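Local coordinates for ferredoxin-thioredoxin reductase subunit A2, chloroplastic (PDB 7C2B), which probably serves as the variable subunit of ferredoxin-thioredoxin reductase, which uses electrons from reduced ferredoxin to reduce thioredoxins, at residues B[34-40]-B[58-64]. Residues are numbered along the deposited sequence; the frame is centred on the assembly and turned at random.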
ATOM      1  N   ILE B  34      -3.763 -15.032 -21.227  1.00 28.20           N
ATOM      2  CA  ILE B  34      -4.963 -15.570 -20.599  1.00 28.93           C
ATOM      3  C   ILE B  34      -5.237 -16.952 -21.173  1.00 33.57           C
ATOM      4  O   ILE B  34      -5.203 -17.155 -22.394  1.00 31.54           O
ATOM      5  CB  ILE B  34      -6.141 -14.611 -20.801  1.00 31.35           C
ATOM      6  CG1 ILE B  34      -5.827 -13.256 -20.163  1.00 33.25           C
ATOM      7  CG2 ILE B  34      -7.418 -15.190 -20.224  1.00 28.99           C
ATOM      8  CD1 ILE B  34      -7.007 -12.334 -20.095  1.00 31.92           C
ATOM      9  N   GLY B  35      -5.470 -17.923 -20.289  1.00 29.95           N
ATOM     10  CA  GLY B  35      -5.583 -19.306 -20.676  1.00 28.14           C
ATOM     11  C   GLY B  35      -4.296 -20.100 -20.611  1.00 30.59           C
ATOM     12  O   GLY B  35      -4.350 -21.332 -20.641  1.00 31.59           O
ATOM     13  N   ALA B  36      -3.143 -19.444 -20.502  1.00 28.06           N
ATOM     14  CA  ALA B  36      -1.877 -20.163 -20.541  1.00 31.73           C
ATOM     15  C   ALA B  36      -1.619 -20.888 -19.229  1.00 30.93           C
ATOM     16  O   ALA B  36      -1.966 -20.399 -18.152  1.00 28.08           O
ATOM     17  CB  ALA B  36      -0.720 -19.204 -20.830  1.00 34.10           C
ATOM     18  N   ARG B  37      -0.994 -22.056 -19.323  1.00 31.38           N
ATOM     19  CA  ARG B  37      -0.592 -22.793 -18.134  1.00 33.25           C
ATOM     20  C   ARG B  37       0.686 -22.196 -17.555  1.00 32.96           C
ATOM     21  O   ARG B  37       1.612 -21.843 -18.291  1.00 32.53           O
ATOM     22  CB  ARG B  37      -0.386 -24.270 -18.468  1.00 34.09           C
ATOM     23  CG  ARG B  37      -1.594 -24.907 -19.154  1.00 41.03           C
ATOM     24  CD  ARG B  37      -1.388 -26.393 -19.401  1.00 46.24           C
ATOM     25  NE  ARG B  37      -0.989 -27.081 -18.178  1.00 51.43           N
ATOM     26  CZ  ARG B  37       0.148 -27.756 -18.036  1.00 52.95           C
ATOM     27  NH1 ARG B  37       1.006 -27.843 -19.049  1.00 52.79           N
ATOM     28  NH2 ARG B  37       0.423 -28.344 -16.876  1.00 49.47           N
ATOM     29  N   VAL B  38       0.729 -22.086 -16.222  1.00 28.77           N
ATOM     30  CA  VAL B  38       1.826 -21.441 -15.514  1.00 29.55           C
ATOM     31  C   VAL B  38       2.214 -22.291 -14.311  1.00 29.53           C
ATOM     32  O   VAL B  38       1.415 -23.070 -13.785  1.00 28.06           O
ATOM     33  CB  VAL B  38       1.459 -20.014 -15.040  1.00 26.61           C
ATOM     34  CG1 VAL B  38       1.220 -19.086 -16.237  1.00 24.75           C
ATOM     35  CG2 VAL B  38       0.244 -20.047 -14.134  1.00 26.33           C
ATOM     36  N   ARG B  39       3.457 -22.109 -13.867  1.00 26.64           N
ATOM     37  CA  ARG B  39       3.986 -22.732 -12.660  1.00 29.21           C
ATOM     38  C   ARG B  39       4.500 -21.634 -11.739  1.00 25.63           C
ATOM     39  O   ARG B  39       5.203 -20.726 -12.192  1.00 25.41           O
ATOM     40  CB  ARG B  39       5.117 -23.712 -13.006  1.00 32.06           C
ATOM     41  CG  ARG B  39       5.741 -24.434 -11.814  1.00 32.60           C
ATOM     42  CD  ARG B  39       6.862 -25.381 -12.260  1.00 35.72           C
ATOM     43  NE  ARG B  39       6.374 -26.414 -13.174  1.00 40.56           N
ATOM     44  CZ  ARG B  39       6.681 -26.478 -14.470  1.00 41.19           C
ATOM     45  NH1 ARG B  39       7.478 -25.573 -15.015  1.00 40.03           N
ATOM     46  NH2 ARG B  39       6.186 -27.448 -15.224  1.00 44.19           N
ATOM     47  N   VAL B  40       4.164 -21.718 -10.451  1.00 24.67           N
ATOM     48  CA  VAL B  40       4.662 -20.731  -9.499  1.00 21.73           C
ATOM     49  C   VAL B  40       6.128 -21.012  -9.215  1.00 23.05           C
ATOM     50  O   VAL B  40       6.509 -22.149  -8.904  1.00 27.09           O
ATOM     51  CB  VAL B  40       3.834 -20.753  -8.203  1.00 22.30           C
ATOM     52  CG1 VAL B  40       4.432 -19.807  -7.168  1.00 19.29           C
ATOM     53  CG2 VAL B  40       2.384 -20.375  -8.492  1.00 20.59           C
ATOM     54  N   MET B  58       4.487 -22.635  -4.231  1.00 23.88           N
ATOM     55  CA  MET B  58       5.664 -22.817  -5.078  1.00 23.74           C
ATOM     56  C   MET B  58       5.645 -24.193  -5.725  1.00 24.91           C
ATOM     57  O   MET B  58       5.439 -25.210  -5.054  1.00 25.74           O
ATOM     58  CB  MET B  58       6.950 -22.644  -4.278  1.00 24.73           C
ATOM     59  CG  MET B  58       8.180 -22.842  -5.165  1.00 28.78           C
ATOM     60  SD  MET B  58       9.626 -22.188  -4.375  1.00 29.61           S
ATOM     61  CE  MET B  58      10.828 -22.375  -5.707  1.00 31.85           C
ATOM     62  N   GLY B  59       5.825 -24.221  -7.041  1.00 27.85           N
ATOM     63  CA  GLY B  59       5.797 -25.464  -7.777  1.00 29.42           C
ATOM     64  C   GLY B  59       4.431 -25.903  -8.247  1.00 32.71           C
ATOM     65  O   GLY B  59       4.346 -26.819  -9.072  1.00 35.26           O
ATOM     66  N   MET B  60       3.357 -25.293  -7.756  1.00 29.97           N
ATOM     67  CA  MET B  60       2.027 -25.655  -8.218  1.00 29.12           C
ATOM     68  C   MET B  60       1.783 -25.102  -9.616  1.00 28.98           C
ATOM     69  O   MET B  60       2.288 -24.040  -9.987  1.00 27.44           O
ATOM     70  CB  MET B  60       0.963 -25.146  -7.249  1.00 30.19           C
ATOM     71  CG  MET B  60       1.030 -25.868  -5.921  1.00 31.85           C
ATOM     72  SD  MET B  60      -0.325 -25.490  -4.811  1.00 40.24           S
ATOM     73  CE  MET B  60      -1.733 -25.844  -5.870  1.00 33.01           C
ATOM     74  N   GLU B  61       0.999 -25.839 -10.391  1.00 30.78           N
ATOM     75  CA  GLU B  61       0.688 -25.473 -11.762  1.00 30.99           C
ATOM     76  C   GLU B  61      -0.791 -25.145 -11.892  1.00 31.96           C
ATOM     77  O   GLU B  61      -1.648 -25.818 -11.308  1.00 33.98           O
ATOM     78  CB  GLU B  61       1.082 -26.602 -12.717  1.00 33.52           C
ATOM     79  CG  GLU B  61       2.582 -26.904 -12.664  1.00 33.20           C
ATOM     80  CD  GLU B  61       2.975 -28.078 -13.533  1.00 41.93           C
ATOM     81  OE1 GLU B  61       2.060 -28.722 -14.094  1.00 42.67           O
ATOM     82  OE2 GLU B  61       4.195 -28.351 -13.657  1.00 44.06           O
ATOM     83  N   GLY B  62      -1.081 -24.094 -12.649  1.00 27.86           N
ATOM     84  CA  GLY B  62      -2.452 -23.703 -12.902  1.00 27.30           C
ATOM     85  C   GLY B  62      -2.555 -22.998 -14.234  1.00 25.91           C
ATOM     86  O   GLY B  62      -1.675 -23.157 -15.081  1.00 30.98           O
ATOM     87  N   PHE B  63      -3.599 -22.208 -14.449  1.00 25.73           N
ATOM     88  CA  PHE B  63      -3.676 -21.463 -15.693  1.00 28.60           C
ATOM     89  C   PHE B  63      -4.197 -20.067 -15.421  1.00 24.47           C
ATOM     90  O   PHE B  63      -4.934 -19.833 -14.460  1.00 24.08           O
ATOM     91  CB  PHE B  63      -4.544 -22.182 -16.754  1.00 28.48           C
ATOM     92  CG  PHE B  63      -6.023 -22.175 -16.476  1.00 27.42           C
ATOM     93  CD1 PHE B  63      -6.613 -23.222 -15.775  1.00 30.98           C
ATOM     94  CD2 PHE B  63      -6.834 -21.161 -16.966  1.00 26.50           C
ATOM     95  CE1 PHE B  63      -7.973 -23.242 -15.539  1.00 30.04           C
ATOM     96  CE2 PHE B  63      -8.196 -21.166 -16.735  1.00 30.89           C
ATOM     97  CZ  PHE B  63      -8.773 -22.212 -16.011  1.00 30.84           C
ATOM     98  N   ILE B  64      -3.792 -19.134 -16.277  1.00 23.38           N
ATOM     99  CA  ILE B  64      -4.180 -17.742 -16.093  1.00 24.69           C
ATOM    100  C   ILE B  64      -5.658 -17.609 -16.440  1.00 25.23           C
ATOM    101  O   ILE B  64      -6.064 -17.804 -17.588  1.00 28.14           O
ATOM    102  CB  ILE B  64      -3.314 -16.801 -16.930  1.00 24.43           C
ATOM    103  CG1 ILE B  64      -1.883 -16.814 -16.389  1.00 25.26           C
ATOM    104  CG2 ILE B  64      -3.908 -15.395 -16.936  1.00 22.49           C
ATOM    105  CD1 ILE B  64      -0.869 -16.211 -17.344  1.00 25.13           C
TER
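E61 divides its carboxylate between two arginines of the neighbouring strand: OE2 accepts salt-bridging hydrogen bonds from both NE (3.0 Å) and NH2 (2.7 Å) of R39, while OE1 forms a salt bridge with R37 NH2 (3.2 Å). R39 and E61 run side by side, their flat groups turned 62° apart; NE reaches OE2 from the anti side and NH2 from above the carboxylate plane. R39 extends with CG opposite the backbone N (chi1 -180°) and bends at chi3, bringing its NE side against E61. Its NH1 forms a salt bridge with E108 in flanking strand 107-109.

Beneath this charged face, segments 34-40 and 58-64 join through six backbone hydrogen bonds, including the reciprocal pair of the antiparallel strands, V38 N to G62 O and G62 N to V38 O, each 2.9 Å. At either end a glycine with positive phi, G35 or G59, donates its N-H across; a CB there would press on the preceding carbonyl oxygen. The opposite face is apolar: V38 CG1 meets I64 CD1 at 3.7 Å, and both residues pack on F107 in this SH3-like domain. Long arginines suit the partly open face: E61 probably stays ionised, while R39, bridging E61 and E108, links three strands.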